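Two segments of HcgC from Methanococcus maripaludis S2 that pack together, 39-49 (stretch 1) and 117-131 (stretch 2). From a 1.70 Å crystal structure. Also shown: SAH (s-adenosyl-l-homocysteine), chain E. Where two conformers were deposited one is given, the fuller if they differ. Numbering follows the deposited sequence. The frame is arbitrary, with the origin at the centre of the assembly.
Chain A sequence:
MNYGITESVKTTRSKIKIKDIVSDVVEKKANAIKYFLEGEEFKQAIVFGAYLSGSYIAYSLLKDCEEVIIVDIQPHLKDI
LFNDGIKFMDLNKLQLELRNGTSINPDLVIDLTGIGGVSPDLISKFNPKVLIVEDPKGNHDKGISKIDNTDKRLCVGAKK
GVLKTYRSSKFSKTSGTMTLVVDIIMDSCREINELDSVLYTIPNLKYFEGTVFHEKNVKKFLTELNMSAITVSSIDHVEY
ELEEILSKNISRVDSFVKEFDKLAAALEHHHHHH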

ATOM      1  N   GLY A  39      39.088 -11.592  -6.466  1.00 25.38           N
ATOM      2  CA  GLY A  39      40.237 -11.264  -7.289  1.00 26.59           C
ATOM      3  C   GLY A  39      40.850 -12.426  -8.027  1.00 25.56           C
ATOM      4  O   GLY A  39      41.921 -12.267  -8.621  1.00 27.53           O
ATOM      5  N   GLU A  40      40.213 -13.595  -8.008  1.00 25.61           N
ATOM      6  CA  GLU A  40      40.734 -14.735  -8.749  1.00 28.07           C
ATOM      7  C   GLU A  40      40.731 -14.443 -10.246  1.00 29.61           C
ATOM      8  O   GLU A  40      39.805 -13.825 -10.781  1.00 29.55           O
ATOM      9  N   GLU A  41      41.790 -14.874 -10.918  1.00 27.11           N
ATOM     10  CA  GLU A  41      41.930 -14.707 -12.353  1.00 32.24           C
ATOM     11  C   GLU A  41      41.586 -16.013 -13.054  1.00 32.38           C
ATOM     12  O   GLU A  41      41.843 -17.104 -12.537  1.00 30.98           O
ATOM     13  N   PHE A  42      40.996 -15.887 -14.240  1.00 32.46           N
ATOM     14  CA  PHE A  42      40.466 -17.025 -14.972  1.00 33.26           C
ATOM     15  C   PHE A  42      40.908 -16.944 -16.425  1.00 33.05           C
ATOM     16  O   PHE A  42      41.070 -15.856 -16.982  1.00 32.03           O
ATOM     17  N   LYS A  43      41.077 -18.115 -17.042  1.00 32.44           N
ATOM     18  CA  LYS A  43      41.469 -18.169 -18.444  1.00 32.37           C
ATOM     19  C   LYS A  43      40.274 -17.969 -19.361  1.00 33.78           C
ATOM     20  O   LYS A  43      40.387 -17.305 -20.399  1.00 34.73           O
ATOM     21  N   GLN A  44      39.121 -18.529 -18.998  1.00 33.59           N
ATOM     22  CA  GLN A  44      37.956 -18.476 -19.871  1.00 32.34           C
ATOM     23  C   GLN A  44      36.684 -18.481 -19.041  1.00 32.14           C
ATOM     24  O   GLN A  44      36.404 -19.448 -18.326  1.00 29.57           O
ATOM     25  N   ALA A  45      35.908 -17.412 -19.157  1.00 31.31           N
ATOM     26  CA  ALA A  45      34.623 -17.299 -18.489  1.00 28.18           C
ATOM     27  C   ALA A  45      33.517 -17.424 -19.521  1.00 27.37           C
ATOM     28  O   ALA A  45      33.592 -16.821 -20.595  1.00 31.27           O
ATOM     29  N   ILE A  46      32.501 -18.218 -19.202  1.00 25.92           N
ATOM     30  CA  ILE A  46      31.306 -18.331 -20.030  1.00 26.56           C
ATOM     31  C   ILE A  46      30.116 -17.861 -19.209  1.00 27.33           C
ATOM     32  O   ILE A  46      29.892 -18.342 -18.091  1.00 26.46           O
ATOM     33  N   VAL A  47      29.377 -16.903 -19.758  1.00 27.37           N
ATOM     34  CA  VAL A  47      28.208 -16.314 -19.120  1.00 25.09           C
ATOM     35  C   VAL A  47      26.997 -16.657 -19.976  1.00 28.13           C
ATOM     36  O   VAL A  47      26.955 -16.307 -21.164  1.00 30.86           O
ATOM     37  N   PHE A  48      26.020 -17.340 -19.379  1.00 23.58           N
ATOM     38  CA  PHE A  48      24.771 -17.670 -20.057  1.00 23.82           C
ATOM     39  C   PHE A  48      23.732 -16.598 -19.746  1.00 22.96           C
ATOM     40  O   PHE A  48      23.455 -16.316 -18.574  1.00 22.59           O
ATOM     41  N   GLY A  49      23.160 -16.006 -20.797  1.00 22.09           N
ATOM     42  CA  GLY A  49      22.102 -15.027 -20.650  1.00 19.98           C
ATOM     43  C   GLY A  49      22.585 -13.603 -20.830  1.00 20.39           C
ATOM     44  O   GLY A  49      23.109 -12.995 -19.897  1.00 20.91           O
ATOM     45  N   GLY A 117      15.529 -21.290 -18.095  1.00 22.07           N
ATOM     46  CA  GLY A 117      16.792 -21.105 -18.785  1.00 24.71           C
ATOM     47  C   GLY A 117      17.604 -22.372 -19.001  1.00 24.28           C
ATOM     48  O   GLY A 117      17.056 -23.414 -19.376  1.00 23.33           O
ATOM     49  N   VAL A 118      18.922 -22.281 -18.803  1.00 28.70           N
ATOM     50  CA  VAL A 118      19.805 -23.393 -19.132  1.00 31.18           C
ATOM     51  C   VAL A 118      19.456 -24.620 -18.300  1.00 29.25           C
ATOM     52  O   VAL A 118      19.007 -24.526 -17.149  1.00 28.50           O
ATOM     53  N   SER A 119      19.699 -25.760 -18.866  0.73 27.84           N
ATOM     54  CA  SER A 119      19.405 -27.025 -18.219  0.73 29.63           C
ATOM     55  C   SER A 119      20.571 -27.452 -17.333  0.73 28.55           C
ATOM     56  O   SER A 119      21.729 -27.188 -17.655  0.73 27.68           O
ATOM     57  N   PRO A 120      20.299 -28.111 -16.206  1.00 30.61           N
ATOM     58  CA  PRO A 120      21.404 -28.714 -15.443  1.00 33.05           C
ATOM     59  C   PRO A 120      22.256 -29.641 -16.293  1.00 34.53           C
ATOM     60  O   PRO A 120      23.462 -29.781 -16.052  1.00 34.52           O
ATOM     61  N   ASP A 121      21.649 -30.280 -17.295  1.00 32.54           N
ATOM     62  CA  ASP A 121      22.392 -31.161 -18.190  1.00 40.02           C
ATOM     63  C   ASP A 121      23.508 -30.403 -18.910  1.00 34.04           C
ATOM     64  O   ASP A 121      24.635 -30.897 -19.020  1.00 34.61           O
ATOM     65  N   LEU A 122      23.204 -29.207 -19.438  1.00 32.10           N
ATOM     66  CA  LEU A 122      24.231 -28.431 -20.130  1.00 33.14           C
ATOM     67  C   LEU A 122      25.309 -27.943 -19.166  1.00 32.74           C
ATOM     68  O   LEU A 122      26.504 -27.990 -19.481  1.00 35.96           O
ATOM     69  N   ILE A 123      24.908 -27.472 -17.988  1.00 30.78           N
ATOM     70  CA  ILE A 123      25.881 -27.029 -16.997  1.00 29.69           C
ATOM     71  C   ILE A 123      26.810 -28.175 -16.615  1.00 31.47           C
ATOM     72  O   ILE A 123      28.019 -27.982 -16.439  1.00 30.43           O
ATOM     73  N   SER A 124      26.265 -29.387 -16.492  1.00 35.38           N
ATOM     74  CA  SER A 124      27.068 -30.543 -16.108  1.00 38.50           C
ATOM     75  C   SER A 124      28.170 -30.854 -17.113  1.00 38.90           C
ATOM     76  O   SER A 124      29.064 -31.651 -16.802  1.00 38.96           O
ATOM     77  N   LYS A 125      28.128 -30.267 -18.306  1.00 38.29           N
ATOM     78  CA  LYS A 125      29.157 -30.517 -19.302  1.00 45.81           C
ATOM     79  C   LYS A 125      30.434 -29.732 -19.038  1.00 49.17           C
ATOM     80  O   LYS A 125      31.432 -29.951 -19.734  1.00 48.37           O
ATOM     81  N   PHE A 126      30.432 -28.846 -18.045  1.00 44.39           N
ATOM     82  CA  PHE A 126      31.593 -28.042 -17.701  1.00 37.60           C
ATOM     83  C   PHE A 126      32.211 -28.536 -16.399  1.00 35.70           C
ATOM     84  O   PHE A 126      31.582 -29.245 -15.607  1.00 35.52           O
ATOM     85  N   ASN A 127      33.463 -28.138 -16.185  1.00 31.77           N
ATOM     86  CA  ASN A 127      34.207 -28.476 -14.973  1.00 32.29           C
ATOM     87  C   ASN A 127      35.020 -27.254 -14.579  1.00 36.88           C
ATOM     88  O   ASN A 127      36.255 -27.249 -14.650  1.00 39.44           O
ATOM     89  N   PRO A 128      34.350 -26.187 -14.160  1.00 35.15           N
ATOM     90  CA  PRO A 128      35.047 -24.940 -13.855  1.00 34.04           C
ATOM     91  C   PRO A 128      35.595 -24.933 -12.433  1.00 31.68           C
ATOM     92  O   PRO A 128      35.257 -25.771 -11.596  1.00 33.05           O
ATOM     93  N   LYS A 129      36.472 -23.966 -12.185  1.00 32.57           N
ATOM     94  CA  LYS A 129      36.885 -23.673 -10.820  1.00 34.25           C
ATOM     95  C   LYS A 129      35.728 -23.093 -10.024  1.00 32.14           C
ATOM     96  O   LYS A 129      35.521 -23.454  -8.861  1.00 31.00           O
ATOM     97  N   VAL A 130      34.948 -22.216 -10.649  1.00 28.95           N
ATOM     98  CA  VAL A 130      33.874 -21.486  -9.986  1.00 24.54           C
ATOM     99  C   VAL A 130      32.625 -21.555 -10.853  1.00 23.99           C
ATOM    100  O   VAL A 130      32.695 -21.370 -12.073  1.00 25.37           O
ATOM    101  N   LEU A 131      31.494 -21.854 -10.221  1.00 24.02           N
ATOM    102  CA  LEU A 131      30.180 -21.802 -10.842  1.00 24.27           C
ATOM    103  C   LEU A 131      29.317 -20.838 -10.045  1.00 24.12           C
ATOM    104  O   LEU A 131      29.217 -20.966  -8.823  1.00 22.99           O
TER

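No hydrogen bond crosses between the two stretches, and their contact buries 400 Å², summed over both sides. The largest share belongs to Phe48, whose CA-to-CB bond points toward stretch 2. With chi1 at -68° (m) and chi2 at -87°, its ring reaches three apolar side chains: Phe48 CD1 lies 3.7 Å from Val118 CG1, Phe48 CE1 3.8 Å from Leu122 CD2, and Phe48 CZ 3.7 Å from Phe126 CE2. Val118 (m) and Leu122 (chi1 t, chi2 p) both point toward stretch 1, and these rotamers place the named methyls against the ring. Phe126, chi1 -54° (m), meets Phe48 obliquely, with centroids 5.9 Å apart and planes at 55°. Two residues earlier on the strand, Ile46 (m, t) also points toward stretch 2, and its extended chi2 carries CD1 to 4.4 Å from Phe126 CE1. The intervening Val47 is out of reach, as strand alternation predicts.

At the other end, the CA-to-CB bond of Phe42 points sideways, but chi1 of -60° (m) brings the ring nearer. Its edge meets stretch 2, with Phe42 CZ 3.9 Å from Val130 CG2 (Val130 chi1 t) and Phe42 CE1 4.3 Å from Lys129 CB. Glu40 (t, t) extends over the same pair, and its OE2 lies 3.6 Å from Lys129 CD. Lys129, m at chi1 and t thereafter, thus offers its aliphatic chain to the carboxylate.

Within stretch 2, Ser119 at chi1 68° (p) caps the helix: Leu122 N donates to Ser119 OG at 3.0 Å and 157°. Lys125 NZ forms a salt bridge with Asp121 OD1 at 3.3 Å, and the hydrogen bond within it is weak.

S-adenosyl-L-homocysteine borders this packing. Val118 CG1 lies 3.5 Å from SAH N1, so one methyl touches both ligand and Phe48, while Gly49 CA approaches SAH O4' at 3.5 Å.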

ATOM      1  CB  GLU A  40      39.910 -15.992  -8.448  1.00 30.08           C
ATOM      2  CG  GLU A  40      40.475 -17.258  -9.097  1.00 33.73           C
ATOM      3  CD  GLU A  40      39.854 -18.548  -8.578  1.00 34.81           C
ATOM      4  OE1 GLU A  40      39.011 -18.499  -7.663  1.00 33.33           O
ATOM      5  OE2 GLU A  40      40.230 -19.625  -9.086  1.00 33.74           O
ATOM      6  CB  GLU A  41      43.353 -14.257 -12.693  1.00 40.83           C
ATOM      7  CG  GLU A  41      43.638 -12.827 -12.252  1.00 45.95           C
ATOM      8  CD  GLU A  41      45.090 -12.424 -12.423  1.00 52.86           C
ATOM      9  OE1 GLU A  41      45.899 -13.255 -12.878  1.00 53.60           O
ATOM     10  OE2 GLU A  41      45.419 -11.264 -12.108  1.00 58.82           O
ATOM     11  CB  PHE A  42      38.928 -17.067 -14.905  1.00 30.50           C
ATOM     12  CG  PHE A  42      38.382 -17.184 -13.508  1.00 27.50           C
ATOM     13  CD1 PHE A  42      38.175 -18.429 -12.926  1.00 26.48           C
ATOM     14  CD2 PHE A  42      38.091 -16.053 -12.773  1.00 27.04           C
ATOM     15  CE1 PHE A  42      37.680 -18.532 -11.633  1.00 23.94           C
ATOM     16  CE2 PHE A  42      37.596 -16.150 -11.482  1.00 24.72           C
ATOM     17  CZ  PHE A  42      37.383 -17.383 -10.914  1.00 25.89           C
ATOM     18  CB  LYS A  43      42.147 -19.508 -18.748  1.00 37.72           C
ATOM     19  CG  LYS A  43      43.577 -19.597 -18.236  1.00 52.63           C
ATOM     20  CD  LYS A  43      44.130 -21.011 -18.361  1.00 67.67           C
ATOM     21  CE  LYS A  43      45.620 -21.058 -18.052  1.00 77.20           C
ATOM     22  NZ  LYS A  43      45.910 -20.781 -16.615  1.00 82.16           N
ATOM     23  CB  GLN A  44      37.965 -19.652 -20.840  1.00 32.70           C
ATOM     24  CG  GLN A  44      36.796 -19.663 -21.804  1.00 31.98           C
ATOM     25  CD  GLN A  44      36.795 -20.892 -22.675  1.00 37.31           C
ATOM     26  OE1 GLN A  44      36.421 -21.975 -22.234  1.00 40.10           O
ATOM     27  NE2 GLN A  44      37.242 -20.737 -23.914  1.00 40.57           N
ATOM     28  CB  ALA A  45      34.498 -15.967 -17.748  1.00 31.12           C
ATOM     29  CB  ILE A  46      31.102 -19.764 -20.552  1.00 31.88           C
ATOM     30  CG1 ILE A  46      32.217 -20.081 -21.552  1.00 37.51           C
ATOM     31  CG2 ILE A  46      29.719 -19.907 -21.202  1.00 32.55           C
ATOM     32  CD1 ILE A  46      32.050 -21.368 -22.331  1.00 42.48           C
ATOM     33  CB  VAL A  47      28.360 -14.794 -18.972  1.00 25.37           C
ATOM     34  CG1 VAL A  47      27.117 -14.183 -18.333  1.00 28.01           C
ATOM     35  CG2 VAL A  47      29.613 -14.467 -18.177  1.00 26.55           C
ATOM     36  CB  PHE A  48      24.249 -19.042 -19.626  1.00 23.99           C
ATOM     37  CG  PHE A  48      25.097 -20.190 -20.081  1.00 27.30           C
ATOM     38  CD1 PHE A  48      24.899 -20.766 -21.321  1.00 26.07           C
ATOM     39  CD2 PHE A  48      26.083 -20.703 -19.257  1.00 28.52           C
ATOM     40  CE1 PHE A  48      25.679 -21.825 -21.742  1.00 27.53           C
ATOM     41  CE2 PHE A  48      26.862 -21.764 -19.673  1.00 27.83           C
ATOM     42  CZ  PHE A  48      26.658 -22.326 -20.910  1.00 28.20           C
ATOM     43  CB  VAL A 118      21.287 -23.036 -18.924  1.00 34.00           C
ATOM     44  CG1 VAL A 118      21.689 -21.876 -19.802  1.00 40.03           C
ATOM     45  CG2 VAL A 118      21.568 -22.753 -17.461  1.00 31.29           C
ATOM     46  CB  SER A 119      19.153 -28.107 -19.264  0.73 32.35           C
ATOM     47  OG  SER A 119      20.346 -28.398 -19.968  0.73 30.46           O
ATOM     48  CB  PRO A 120      20.675 -29.470 -14.322  1.00 32.62           C
ATOM     49  CG  PRO A 120      19.365 -28.737 -14.177  1.00 37.66           C
ATOM     50  CD  PRO A 120      18.993 -28.347 -15.568  1.00 36.25           C
ATOM     51  CB  ASP A 121      21.423 -31.796 -19.193  1.00 54.78           C
ATOM     52  CG  ASP A 121      22.056 -32.913 -20.003  1.00 66.59           C
ATOM     53  OD1 ASP A 121      23.237 -32.797 -20.391  1.00 67.06           O
ATOM     54  OD2 ASP A 121      21.361 -33.919 -20.253  1.00 73.85           O
ATOM     55  CB  LEU A 122      23.593 -27.253 -20.865  1.00 38.84           C
ATOM     56  CG  LEU A 122      24.564 -26.292 -21.562  1.00 40.05           C
ATOM     57  CD1 LEU A 122      25.403 -27.015 -22.605  1.00 43.38           C
ATOM     58  CD2 LEU A 122      23.793 -25.144 -22.207  1.00 37.53           C
ATOM     59  CB  ILE A 123      25.154 -26.447 -15.775  1.00 28.18           C
ATOM     60  CG1 ILE A 123      24.383 -25.194 -16.196  1.00 30.09           C
ATOM     61  CG2 ILE A 123      26.152 -26.169 -14.636  1.00 29.66           C
ATOM     62  CD1 ILE A 123      23.578 -24.556 -15.101  1.00 38.53           C
ATOM     63  CB  SER A 124      26.171 -31.769 -15.937  1.00 40.31           C
ATOM     64  OG  SER A 124      25.820 -32.315 -17.197  1.00 42.84           O
ATOM     65  CB  LYS A 125      28.619 -30.193 -20.697  1.00 49.94           C
ATOM     66  CG  LYS A 125      27.324 -30.928 -21.021  1.00 55.00           C
ATOM     67  CD  LYS A 125      27.403 -31.668 -22.343  1.00 64.25           C
ATOM     68  CE  LYS A 125      26.166 -32.531 -22.578  1.00 73.90           C
ATOM     69  NZ  LYS A 125      26.123 -33.726 -21.683  1.00 78.07           N
ATOM     70  CB  PHE A 126      31.202 -26.563 -17.585  1.00 36.19           C
ATOM     71  CG  PHE A 126      30.516 -26.041 -18.809  1.00 36.96           C
ATOM     72  CD1 PHE A 126      31.240 -25.788 -19.965  1.00 40.11           C
ATOM     73  CD2 PHE A 126      29.147 -25.833 -18.820  1.00 38.44           C
ATOM     74  CE1 PHE A 126      30.614 -25.319 -21.103  1.00 39.85           C
ATOM     75  CE2 PHE A 126      28.514 -25.370 -19.957  1.00 35.61           C
ATOM     76  CZ  PHE A 126      29.248 -25.112 -21.101  1.00 36.92           C
ATOM     77  CB  ASN A 127      35.106 -29.695 -15.203  1.00 37.94           C
ATOM     78  CG  ASN A 127      35.842 -30.129 -13.944  1.00 46.74           C
ATOM     79  OD1 ASN A 127      35.352 -29.952 -12.828  1.00 49.49           O
ATOM     80  ND2 ASN A 127      37.035 -30.686 -14.120  1.00 48.97           N
ATOM     81  CB  PRO A 128      33.945 -23.884 -14.019  1.00 34.73           C
ATOM     82  CG  PRO A 128      32.706 -24.598 -13.587  1.00 37.29           C
ATOM     83  CD  PRO A 128      32.892 -26.058 -13.975  1.00 35.57           C
ATOM     84  CB  LYS A 129      38.056 -22.694 -10.848  1.00 37.13           C
ATOM     85  CG  LYS A 129      39.325 -23.285 -11.426  1.00 40.63           C
ATOM     86  CD  LYS A 129      40.402 -22.228 -11.559  1.00 48.18           C
ATOM     87  CE  LYS A 129      41.658 -22.799 -12.196  1.00 57.84           C
ATOM     88  NZ  LYS A 129      42.580 -21.724 -12.647  1.00 63.81           N
ATOM     89  CB  VAL A 130      34.272 -20.023  -9.720  1.00 23.49           C
ATOM     90  CG1 VAL A 130      33.105 -19.221  -9.152  1.00 24.32           C
ATOM     91  CG2 VAL A 130      35.464 -19.985  -8.771  1.00 27.66           C
ATOM     92  CB  LEU A 131      29.530 -23.187 -10.868  1.00 23.79           C
ATOM     93  CG  LEU A 131      28.055 -23.223 -11.279  1.00 26.68           C
ATOM     94  CD1 LEU A 131      27.911 -22.829 -12.733  1.00 28.86           C
ATOM     95  CD2 LEU A 131      27.461 -24.600 -11.026  1.00 31.43           C
TER
HETATM   96  N   SAH E 301      18.202 -12.801 -14.625  1.00 71.85           N
HETATM   97  CA  SAH E 301      18.398 -11.868 -15.776  1.00 46.63           C
HETATM   98  CB  SAH E 301      17.283 -12.079 -16.799  1.00 32.27           C
HETATM   99  CG  SAH E 301      17.524 -13.330 -17.642  1.00 24.54           C
HETATM  100  SD  SAH E 301      16.313 -13.509 -18.927  1.00 20.90           S
HETATM  101  C   SAH E 301      18.381 -10.431 -15.340  1.00 32.69           C
HETATM  102  O   SAH E 301      18.508  -9.537 -16.212  1.00 20.96           O
HETATM  103  OXT SAH E 301      18.226 -10.197 -14.134  1.00 40.22           O
HETATM  104  C5' SAH E 301      16.899 -14.951 -19.766  1.00 19.35           C
HETATM  105  C4' SAH E 301      18.063 -14.669 -20.709  1.00 19.11           C
HETATM  106  O4' SAH E 301      18.760 -15.898 -20.948  1.00 21.19           O
HETATM  107  C3' SAH E 301      17.579 -14.200 -22.067  1.00 16.70           C
HETATM  108  O3' SAH E 301      18.557 -13.364 -22.706  1.00 21.24           O
HETATM  109  C2' SAH E 301      17.392 -15.511 -22.793  1.00 18.34           C
HETATM  110  O2' SAH E 301      17.380 -15.402 -24.220  1.00 20.73           O
HETATM  111  C1' SAH E 301      18.585 -16.301 -22.310  1.00 19.13           C
HETATM  112  N9  SAH E 301      18.379 -17.758 -22.302  1.00 19.73           N
HETATM  113  C8  SAH E 301      17.253 -18.417 -21.951  1.00 20.04           C
HETATM  114  N7  SAH E 301      17.462 -19.755 -22.037  1.00 23.17           N
HETATM  115  C5  SAH E 301      18.740 -19.938 -22.425  1.00 22.06           C
HETATM  116  C6  SAH E 301      19.612 -21.096 -22.698  1.00 25.84           C
HETATM  117  N6  SAH E 301      19.132 -22.353 -22.568  1.00 29.56           N
HETATM  118  N1  SAH E 301      20.880 -20.849 -23.081  1.00 25.34           N
HETATM  119  C2  SAH E 301      21.370 -19.606 -23.205  1.00 29.62           C
HETATM  120  N3  SAH E 301      20.637 -18.503 -22.979  1.00 26.19           N
HETATM  121  C4  SAH E 301      19.342 -18.619 -22.594  1.00 20.65           C